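Vestitone reductase (Medicago sativa, PDB 2P4H) catalyses the stereospecific, NADPH-dependent reduction of (3R)-vestitone, the penultimate step in the biosynthesis of the phytoalexin medicarpin in alfalfa. Local coordinates at residues K118-V129 against I180-P188; I217-H226 against C249-M259. All coordinates share one frame; numbering follows the deposited sequence.

Contact 1. Residues K118-V129 against I180-P188; sequences KRFIYTSSGSAV and IDVVTLILP
The guanidinium group of Arg-119 has the methyl CG2 of Val-183 over one face, 3.4 Å above its plane and offset toward the rim, while Asp-181 meets it at the edge. There NH1 of Arg-119 forms a salt bridge to OD1 of Asp-181 at 2.7 Å, on the syn side of a carboxylate turned 77° from the guanidinium plane. Bends at chi2 (86°) and chi3 (89°) bring the guanidinium across to Asp-181 and Val-183. NE and NH2 bond to the carbonyl oxygens of Leu-237 and Val-242. Replacement by alanine would probably leave Asp-181 without its ionic mate, those two carbonyls without these donors, and the Val-183 methyl less covered. Between the strands, regular parallel bonding alternates: Phe-120 N to Asp-181 O, Val-183 N to Phe-120 O (2.9 Å), Tyr-122 N to Val-183 O (2.8 Å) and Leu-185 N to Tyr-122 O. On the face of Ile-121 and Thr-123, CG2 of Ile-121 meets CD1 of Leu-185 at 3.9 Å, and CG2 of Thr-123 meets CD1 of Leu-187 at 3.6 Å. On the other face, the hydroxyls of Ser-124 and Thr-184 share the carboxylate of Glu-168 in helix 158-177. The pair forms adjacent strands of a Rossmann fold's central parallel sheet; at its C-terminal end Ser-125 touches Tyr-160, an NADP-binding residue by similarity, consistent with a place beside the cofactor site.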
loop_
_atom_site.group_PDB
_atom_site.type_symbol
_atom_site.label_atom_id
_atom_site.label_comp_id
_atom_site.label_asym_id
_atom_site.label_seq_id
_atom_site.Cartn_x
_atom_site.Cartn_y
_atom_site.Cartn_z
ATOM N N LYS A 118 17.576 -9.733 -4.712
ATOM C CA LYS A 118 18.341 -9.015 -3.698
ATOM C C LYS A 118 17.455 -8.402 -2.616
ATOM O O LYS A 118 17.928 -8.096 -1.523
ATOM C CB LYS A 118 19.223 -7.939 -4.344
ATOM C CG LYS A 118 18.504 -6.888 -5.167
ATOM C CD LYS A 118 19.518 -5.927 -5.779
ATOM C CE LYS A 118 18.852 -4.824 -6.581
ATOM N NZ LYS A 118 19.862 -3.893 -7.155
ATOM N N ARG A 119 16.176 -8.217 -2.918
ATOM C CA ARG A 119 15.252 -7.681 -1.927
ATOM C C ARG A 119 13.821 -8.133 -2.189
ATOM O O ARG A 119 13.359 -8.148 -3.333
ATOM C CB ARG A 119 15.285 -6.149 -1.896
ATOM C CG ARG A 119 14.561 -5.563 -0.680
ATOM C CD ARG A 119 15.463 -5.476 0.546
ATOM N NE ARG A 119 16.168 -4.196 0.576
ATOM C CZ ARG A 119 16.891 -3.745 1.598
ATOM N NH1 ARG A 119 17.032 -4.467 2.701
ATOM N NH2 ARG A 119 17.448 -2.545 1.524
ATOM N N PHE A 120 13.139 -8.510 -1.113
ATOM C CA PHE A 120 11.741 -8.927 -1.150
ATOM C C PHE A 120 11.015 -7.846 -0.360
ATOM O O PHE A 120 11.293 -7.648 0.823
ATOM C CB PHE A 120 11.571 -10.292 -0.467
ATOM C CG PHE A 120 10.159 -10.814 -0.478
ATOM C CD1 PHE A 120 9.207 -10.310 0.403
ATOM C CD2 PHE A 120 9.781 -11.814 -1.374
ATOM C CE1 PHE A 120 7.900 -10.794 0.395
ATOM C CE2 PHE A 120 8.478 -12.304 -1.390
ATOM C CZ PHE A 120 7.535 -11.795 -0.505
ATOM N N ILE A 121 10.109 -7.132 -1.018
ATOM C CA ILE A 121 9.383 -6.059 -0.352
ATOM C C ILE A 121 7.911 -6.409 -0.219
ATOM O O ILE A 121 7.205 -6.625 -1.210
ATOM C CB ILE A 121 9.541 -4.727 -1.112
ATOM C CG1 ILE A 121 11.031 -4.415 -1.278
ATOM C CG2 ILE A 121 8.864 -3.602 -0.342
ATOM C CD1 ILE A 121 11.327 -3.074 -1.932
ATOM N N TYR A 122 7.461 -6.466 1.029
ATOM C CA TYR A 122 6.083 -6.809 1.347
ATOM C C TYR A 122 5.274 -5.579 1.717
ATOM O O TYR A 122 5.696 -4.772 2.546
ATOM C CB TYR A 122 6.047 -7.795 2.515
ATOM C CG TYR A 122 4.655 -8.267 2.849
ATOM C CD1 TYR A 122 3.977 -9.130 1.988
ATOM C CD2 TYR A 122 3.997 -7.827 3.999
ATOM C CE1 TYR A 122 2.680 -9.544 2.256
ATOM C CE2 TYR A 122 2.688 -8.239 4.276
ATOM C CZ TYR A 122 2.042 -9.097 3.394
ATOM O OH TYR A 122 0.749 -9.506 3.635
ATOM N N THR A 123 4.106 -5.453 1.103
ATOM C CA THR A 123 3.209 -4.341 1.362
ATOM C C THR A 123 2.378 -4.601 2.612
ATOM O O THR A 123 1.576 -5.536 2.633
ATOM C CB THR A 123 2.242 -4.133 0.170
ATOM O OG1 THR A 123 2.975 -3.654 -0.965
ATOM C CG2 THR A 123 1.149 -3.138 0.525
ATOM N N SER A 124 2.579 -3.803 3.659
ATOM C CA SER A 124 1.776 -3.958 4.865
ATOM C C SER A 124 0.806 -2.787 4.972
ATOM O O SER A 124 0.620 -2.043 4.006
ATOM C CB SER A 124 2.641 -4.072 6.122
ATOM O OG SER A 124 1.842 -4.530 7.207
ATOM N N SER A 125 0.221 -2.599 6.151
ATOM C CA SER A 125 -0.809 -1.587 6.337
ATOM C C SER A 125 -0.822 -0.949 7.718
ATOM O O SER A 125 -0.342 -1.536 8.682
ATOM C CB SER A 125 -2.160 -2.265 6.077
ATOM O OG SER A 125 -3.240 -1.585 6.681
ATOM N N GLY A 126 -1.384 0.255 7.805
ATOM C CA GLY A 126 -1.487 0.932 9.083
ATOM C C GLY A 126 -2.361 0.128 10.031
ATOM O O GLY A 126 -2.284 0.291 11.249
ATOM N N SER A 127 -3.196 -0.749 9.479
ATOM C CA SER A 127 -4.065 -1.575 10.311
ATOM C C SER A 127 -3.242 -2.585 11.111
ATOM O O SER A 127 -3.723 -3.140 12.099
ATOM C CB SER A 127 -5.088 -2.317 9.450
ATOM O OG SER A 127 -4.447 -3.206 8.557
ATOM N N ALA A 128 -2.005 -2.825 10.685
ATOM C CA ALA A 128 -1.130 -3.765 11.381
ATOM C C ALA A 128 -0.453 -3.137 12.600
ATOM O O ALA A 128 0.229 -3.830 13.364
ATOM C CB ALA A 128 -0.070 -4.311 10.419
ATOM N N VAL A 129 -0.637 -1.830 12.787
ATOM C CA VAL A 129 -0.032 -1.138 13.925
ATOM C C VAL A 129 -0.995 -0.276 14.740
ATOM O O VAL A 129 -0.748 -0.018 15.919
ATOM C CB VAL A 129 1.141 -0.201 13.483
ATOM C CG1 VAL A 129 2.207 -1.000 12.751
ATOM C CG2 VAL A 129 0.619 0.935 12.609
ATOM N N ILE A 180 16.375 -14.323 3.965
ATOM C CA ILE A 180 15.895 -13.539 2.831
ATOM C C ILE A 180 15.881 -12.076 3.260
ATOM O O ILE A 180 15.415 -11.758 4.354
ATOM C CB ILE A 180 14.466 -13.958 2.413
ATOM C CG1 ILE A 180 14.448 -15.446 2.046
ATOM C CG2 ILE A 180 14.006 -13.124 1.223
ATOM C CD1 ILE A 180 13.075 -15.974 1.692
ATOM N N ASP A 181 16.406 -11.193 2.415
ATOM C CA ASP A 181 16.440 -9.768 2.741
ATOM C C ASP A 181 15.051 -9.176 2.542
ATOM O O ASP A 181 14.706 -8.711 1.449
ATOM C CB ASP A 181 17.443 -9.029 1.856
ATOM C CG ASP A 181 17.805 -7.664 2.409
ATOM O OD1 ASP A 181 16.995 -7.092 3.168
ATOM O OD2 ASP A 181 18.900 -7.157 2.082
ATOM N N VAL A 182 14.267 -9.191 3.614
ATOM C CA VAL A 182 12.900 -8.699 3.590
ATOM C C VAL A 182 12.717 -7.306 4.164
ATOM O O VAL A 182 13.289 -6.958 5.195
ATOM C CB VAL A 182 11.963 -9.647 4.381
ATOM C CG1 VAL A 182 10.568 -9.032 4.513
ATOM C CG2 VAL A 182 11.887 -10.997 3.691
ATOM N N VAL A 183 11.918 -6.514 3.462
ATOM C CA VAL A 183 11.552 -5.184 3.916
ATOM C C VAL A 183 10.032 -5.166 3.860
ATOM O O VAL A 183 9.434 -5.710 2.929
ATOM C CB VAL A 183 12.082 -4.059 2.988
ATOM C CG1 VAL A 183 11.275 -2.779 3.200
ATOM C CG2 VAL A 183 13.544 -3.797 3.281
ATOM N N THR A 184 9.408 -4.584 4.877
ATOM C CA THR A 184 7.960 -4.457 4.876
ATOM C C THR A 184 7.673 -2.966 4.944
ATOM O O THR A 184 8.362 -2.220 5.647
ATOM C CB THR A 184 7.286 -5.179 6.071
ATOM O OG1 THR A 184 7.720 -4.597 7.305
ATOM C CG2 THR A 184 7.621 -6.659 6.052
ATOM N N LEU A 185 6.681 -2.525 4.184
ATOM C CA LEU A 185 6.308 -1.119 4.171
ATOM C C LEU A 185 4.937 -0.968 4.805
ATOM O O LEU A 185 3.951 -1.526 4.319
ATOM C CB LEU A 185 6.287 -0.580 2.737
ATOM C CG LEU A 185 7.648 -0.303 2.089
ATOM C CD1 LEU A 185 7.479 -0.098 0.593
ATOM C CD2 LEU A 185 8.283 0.925 2.729
ATOM N N ILE A 186 4.885 -0.229 5.905
ATOM C CA ILE A 186 3.630 -0.004 6.609
ATOM C C ILE A 186 2.980 1.198 5.930
ATOM O O ILE A 186 3.402 2.342 6.115
ATOM C CB ILE A 186 3.902 0.268 8.097
ATOM C CG1 ILE A 186 4.718 -0.893 8.691
ATOM C CG2 ILE A 186 2.584 0.429 8.848
ATOM C CD1 ILE A 186 5.294 -0.616 10.077
ATOM N N LEU A 187 1.946 0.923 5.140
ATOM C CA LEU A 187 1.274 1.954 4.359
ATOM C C LEU A 187 -0.055 2.445 4.907
ATOM O O LEU A 187 -0.911 1.658 5.302
ATOM C CB LEU A 187 1.075 1.445 2.927
ATOM C CG LEU A 187 2.351 0.996 2.209
ATOM C CD1 LEU A 187 1.997 0.328 0.889
ATOM C CD2 LEU A 187 3.255 2.191 1.975
ATOM N N PRO A 188 -0.241 3.771 4.928
ATOM C CA PRO A 188 -1.458 4.428 5.411
ATOM C C PRO A 188 -2.428 4.528 4.226
ATOM O O PRO A 188 -2.432 3.658 3.356
ATOM C CB PRO A 188 -0.937 5.784 5.857
ATOM C CG PRO A 188 0.060 6.095 4.775
ATOM C CD PRO A 188 0.784 4.769 4.560
HETATM O O HOH W 1 20.278 -8.695 -0.507
#

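Contact 2. Residues I217-H226 against C249-M259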
loop_
_atom_site.group_PDB
_atom_site.type_symbol
_atom_site.label_atom_id
_atom_site.label_comp_id
_atom_site.label_asym_id
_atom_site.label_seq_id
_atom_site.Cartn_x
_atom_site.Cartn_y
_atom_site.Cartn_z
ATOM N N ILE A 217 -18.752 10.317 6.747
ATOM C CA ILE A 217 -17.536 10.612 7.496
ATOM C C ILE A 217 -17.315 9.619 8.636
ATOM O O ILE A 217 -18.175 9.438 9.501
ATOM C CB ILE A 217 -17.564 12.048 8.076
ATOM C CG1 ILE A 217 -17.503 13.068 6.934
ATOM C CG2 ILE A 217 -16.389 12.255 9.027
ATOM C CD1 ILE A 217 -17.627 14.512 7.386
ATOM N N GLY A 218 -16.157 8.967 8.613
ATOM C CA GLY A 218 -15.800 8.009 9.645
ATOM C C GLY A 218 -14.480 8.457 10.239
ATOM O O GLY A 218 -14.415 8.880 11.391
ATOM N N VAL A 219 -13.423 8.374 9.439
ATOM C CA VAL A 219 -12.098 8.803 9.865
ATOM C C VAL A 219 -12.043 10.335 9.867
ATOM O O VAL A 219 -12.478 10.982 8.906
ATOM C CB VAL A 219 -11.023 8.248 8.906
ATOM C CG1 VAL A 219 -9.677 8.897 9.184
ATOM C CG2 VAL A 219 -10.927 6.736 9.064
ATOM N N THR A 220 -11.526 10.911 10.951
ATOM C CA THR A 220 -11.420 12.361 11.063
ATOM C C THR A 220 -9.979 12.878 11.121
ATOM O O THR A 220 -9.746 14.078 11.229
ATOM C CB THR A 220 -12.231 12.881 12.259
ATOM O OG1 THR A 220 -11.921 12.106 13.421
ATOM C CG2 THR A 220 -13.728 12.783 11.956
ATOM N N ARG A 221 -9.017 11.962 11.088
ATOM C CA ARG A 221 -7.601 12.322 11.007
ATOM C C ARG A 221 -6.993 11.166 10.238
ATOM O O ARG A 221 -7.007 10.019 10.692
ATOM C CB ARG A 221 -6.920 12.482 12.367
ATOM C CG ARG A 221 -5.491 13.017 12.203
ATOM C CD ARG A 221 -4.864 13.399 13.526
ATOM N NE ARG A 221 -4.696 12.235 14.388
ATOM C CZ ARG A 221 -4.606 12.293 15.712
ATOM N NH1 ARG A 221 -4.668 13.464 16.334
ATOM N NH2 ARG A 221 -4.453 11.180 16.415
ATOM N N PHE A 222 -6.469 11.486 9.061
ATOM C CA PHE A 222 -5.921 10.499 8.139
ATOM C C PHE A 222 -4.406 10.424 8.030
ATOM O O PHE A 222 -3.759 11.456 7.820
ATOM C CB PHE A 222 -6.407 10.797 6.707
ATOM C CG PHE A 222 -7.904 10.827 6.529
ATOM C CD1 PHE A 222 -8.542 9.804 5.839
ATOM C CD2 PHE A 222 -8.664 11.902 6.985
ATOM C CE1 PHE A 222 -9.914 9.848 5.595
ATOM C CE2 PHE A 222 -10.046 11.954 6.743
ATOM C CZ PHE A 222 -10.662 10.922 6.046
ATOM N N HIS A 223 -3.831 9.229 8.174
ATOM C CA HIS A 223 -2.404 9.097 7.895
ATOM C C HIS A 223 -2.441 8.814 6.384
ATOM O O HIS A 223 -3.270 8.027 5.908
ATOM C CB HIS A 223 -1.691 7.986 8.711
ATOM C CG HIS A 223 -2.517 6.775 9.032
ATOM N ND1 HIS A 223 -2.503 6.203 10.287
ATOM C CD2 HIS A 223 -3.261 5.951 8.255
ATOM C CE1 HIS A 223 -3.197 5.080 10.269
ATOM N NE2 HIS A 223 -3.669 4.904 9.047
ATOM N N MET A 224 -1.578 9.487 5.624
ATOM C CA MET A 224 -1.599 9.371 4.165
ATOM C C MET A 224 -0.230 9.386 3.492
ATOM O O MET A 224 0.768 9.784 4.096
ATOM C CB MET A 224 -2.427 10.532 3.588
ATOM C CG MET A 224 -3.748 10.809 4.312
ATOM S SD MET A 224 -4.656 12.221 3.635
ATOM C CE MET A 224 -5.344 11.466 2.171
ATOM N N VAL A 225 -0.208 8.963 2.228
ATOM C CA VAL A 225 1.008 8.950 1.414
ATOM C C VAL A 225 0.612 9.009 -0.061
ATOM O O VAL A 225 -0.455 8.531 -0.439
ATOM C CB VAL A 225 1.864 7.669 1.663
ATOM C CG1 VAL A 225 1.126 6.428 1.172
ATOM C CG2 VAL A 225 3.216 7.799 0.971
ATOM N N HIS A 226 1.464 9.617 -0.882
ATOM C CA HIS A 226 1.211 9.711 -2.318
ATOM C C HIS A 226 1.612 8.364 -2.923
ATOM O O HIS A 226 2.694 7.846 -2.638
ATOM C CB HIS A 226 2.058 10.834 -2.929
ATOM C CG HIS A 226 1.685 11.178 -4.338
ATOM N ND1 HIS A 226 1.782 10.277 -5.377
ATOM C CD2 HIS A 226 1.217 12.328 -4.879
ATOM C CE1 HIS A 226 1.389 10.858 -6.497
ATOM N NE2 HIS A 226 1.040 12.102 -6.222
ATOM N N CYS A 249 5.780 4.235 5.905
ATOM C CA CYS A 249 5.891 5.054 4.692
ATOM C C CYS A 249 4.617 5.893 4.727
ATOM O O CYS A 249 3.691 5.707 3.930
ATOM C CB CYS A 249 5.937 4.157 3.459
ATOM S SG CYS A 249 6.298 5.045 1.938
ATOM N N SER A 250 4.606 6.847 5.650
ATOM C CA SER A 250 3.430 7.667 5.927
ATOM C C SER A 250 3.871 9.084 6.288
ATOM O O SER A 250 3.850 9.470 7.456
ATOM C CB SER A 250 2.713 7.006 7.111
ATOM O OG SER A 250 1.499 7.627 7.454
ATOM N N PRO A 251 4.248 9.887 5.281
ATOM C CA PRO A 251 4.709 11.261 5.504
ATOM C C PRO A 251 3.681 12.292 5.942
ATOM O O PRO A 251 4.049 13.368 6.421
ATOM C CB PRO A 251 5.328 11.628 4.160
ATOM C CG PRO A 251 4.405 10.946 3.196
ATOM C CD PRO A 251 4.220 9.574 3.838
ATOM N N PHE A 252 2.400 11.980 5.781
ATOM C CA PHE A 252 1.359 12.935 6.128
ATOM C C PHE A 252 0.396 12.473 7.215
ATOM O O PHE A 252 0.048 11.294 7.296
ATOM C CB PHE A 252 0.514 13.283 4.888
ATOM C CG PHE A 252 1.310 13.525 3.629
ATOM C CD1 PHE A 252 2.429 14.354 3.631
ATOM C CD2 PHE A 252 0.900 12.958 2.424
ATOM C CE1 PHE A 252 3.128 14.614 2.446
ATOM C CE2 PHE A 252 1.588 13.215 1.238
ATOM C CZ PHE A 252 2.703 14.045 1.250
ATOM N N ILE A 253 -0.023 13.416 8.051
ATOM C CA ILE A 253 -1.030 13.158 9.074
ATOM C C ILE A 253 -1.944 14.369 8.885
ATOM O O ILE A 253 -1.542 15.521 9.081
ATOM C CB ILE A 253 -0.424 13.024 10.500
ATOM C CG1 ILE A 253 -1.537 12.651 11.481
ATOM C CG2 ILE A 253 0.321 14.281 10.908
ATOM C CD1 ILE A 253 -2.220 11.321 11.158
ATOM N N VAL A 254 -3.174 14.086 8.466
ATOM C CA VAL A 254 -4.123 15.126 8.096
ATOM C C VAL A 254 -5.478 15.173 8.784
ATOM O O VAL A 254 -6.355 14.351 8.506
ATOM C CB VAL A 254 -4.382 15.036 6.569
ATOM C CG1 VAL A 254 -5.151 16.252 6.087
ATOM C CG2 VAL A 254 -3.054 14.885 5.824
ATOM N N PRO A 255 -5.672 16.143 9.689
ATOM C CA PRO A 255 -6.964 16.250 10.371
ATOM C C PRO A 255 -7.993 16.646 9.314
ATOM O O PRO A 255 -7.672 17.379 8.376
ATOM C CB PRO A 255 -6.732 17.370 11.382
ATOM C CG PRO A 255 -5.266 17.263 11.684
ATOM C CD PRO A 255 -4.670 17.028 10.312
ATOM N N ILE A 256 -9.225 16.179 9.460
ATOM C CA ILE A 256 -10.251 16.503 8.479
ATOM C C ILE A 256 -10.497 18.018 8.389
ATOM O O ILE A 256 -10.899 18.527 7.341
ATOM C CB ILE A 256 -11.563 15.726 8.794
ATOM C CG1 ILE A 256 -12.496 15.762 7.584
ATOM C CG2 ILE A 256 -12.229 16.286 10.037
ATOM C CD1 ILE A 256 -13.617 14.737 7.662
ATOM N N GLU A 257 -10.238 18.736 9.480
ATOM C CA GLU A 257 -10.414 20.186 9.495
ATOM C C GLU A 257 -9.383 20.858 8.586
ATOM O O GLU A 257 -9.696 21.816 7.875
ATOM C CB GLU A 257 -10.277 20.730 10.921
ATOM C CG GLU A 257 -11.352 20.244 11.897
ATOM C CD GLU A 257 -11.048 18.887 12.523
ATOM O OE1 GLU A 257 -11.867 18.427 13.348
ATOM O OE2 GLU A 257 -10.002 18.278 12.208
ATOM N N GLU A 258 -8.149 20.364 8.614
ATOM C CA GLU A 258 -7.106 20.928 7.763
ATOM C C GLU A 258 -7.388 20.521 6.322
ATOM O O GLU A 258 -7.111 21.267 5.381
ATOM C CB GLU A 258 -5.727 20.442 8.222
ATOM C CG GLU A 258 -5.379 20.943 9.619
ATOM C CD GLU A 258 -3.983 20.559 10.069
ATOM O OE1 GLU A 258 -3.668 20.792 11.257
ATOM O OE2 GLU A 258 -3.203 20.038 9.247
ATOM N N MET A 259 -7.955 19.331 6.159
ATOM C CA MET A 259 -8.330 18.822 4.849
ATOM C C MET A 259 -9.354 19.799 4.245
ATOM O O MET A 259 -9.253 20.193 3.082
ATOM C CB MET A 259 -8.941 17.432 5.032
ATOM C CG MET A 259 -9.407 16.736 3.779
ATOM S SD MET A 259 -10.163 15.150 4.230
ATOM C CE MET A 259 -8.837 14.003 3.896
#
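Antiparallel strand pairing joins Phe-222 and Met-224 to Val-254 and Phe-252 in a small mixed sheet separate from the central parallel one. Phe-222 and Val-254 form a hydrogen-bonded pair, with Phe-222 N to Val-254 O at 2.9 Å and Val-254 N to Phe-222 O at 2.8 Å; Met-224 and Phe-252 pair likewise. At the far end Ile-256 N, in the first turn of helix 256-266, bonds to Thr-220 O (2.8 Å). With CG anti to its carbonyl carbon (chi1 -58°), Phe-222 sets its ring between two side chains: CE of Met-259 lies 3.6 Å above one face, offset toward the rim, and CG1 of Val-219 sits over the centre of the opposite one. Val-254 O lies at its edge, in plane. On the same face of the sheet as Phe-222, SD of Met-224 touches CG2 of Val-254 at 3.8 Å, and helix 305-319 covers this face through Met-308 and Phe-309. On the reverse face, CD1 of Ile-253 packs against CG of Arg-221 at 3.8 Å; Arg-221 NE bonds to Leu-286 O and His-223 ND1 to Pro-287 O. The Met-259 and Phe-222 pair is a Met-aromatic contact with a CH-pi component, packing the first turn of helix 256-266 against strand 222-226, antiparallel partner of the strand leading into that helix.

In the fold
From the N terminus, the chain lays down the first strands of the parallel sheet and then 118-129; helix 158-177 lies in the connection to 180-188, where contact 1 closes a loop of 50 intervening residues. Contact 2 opens afterwards and closes a shorter loop, spanning helix 227-239 and edge strand 245-248. The two loops follow in series, neither nested nor crossed, and their centres lie 20 Å apart. They nevertheless touch: Ile-186 O and Cys-249 N probably form a hydrogen bond at 3.0 Å, and Pro-188 packs on His-223 and Ser-250. The C-terminal end of 180-188, meeting His-223 and the start of 249-259, thus joins the central sheet to the small mixed sheet.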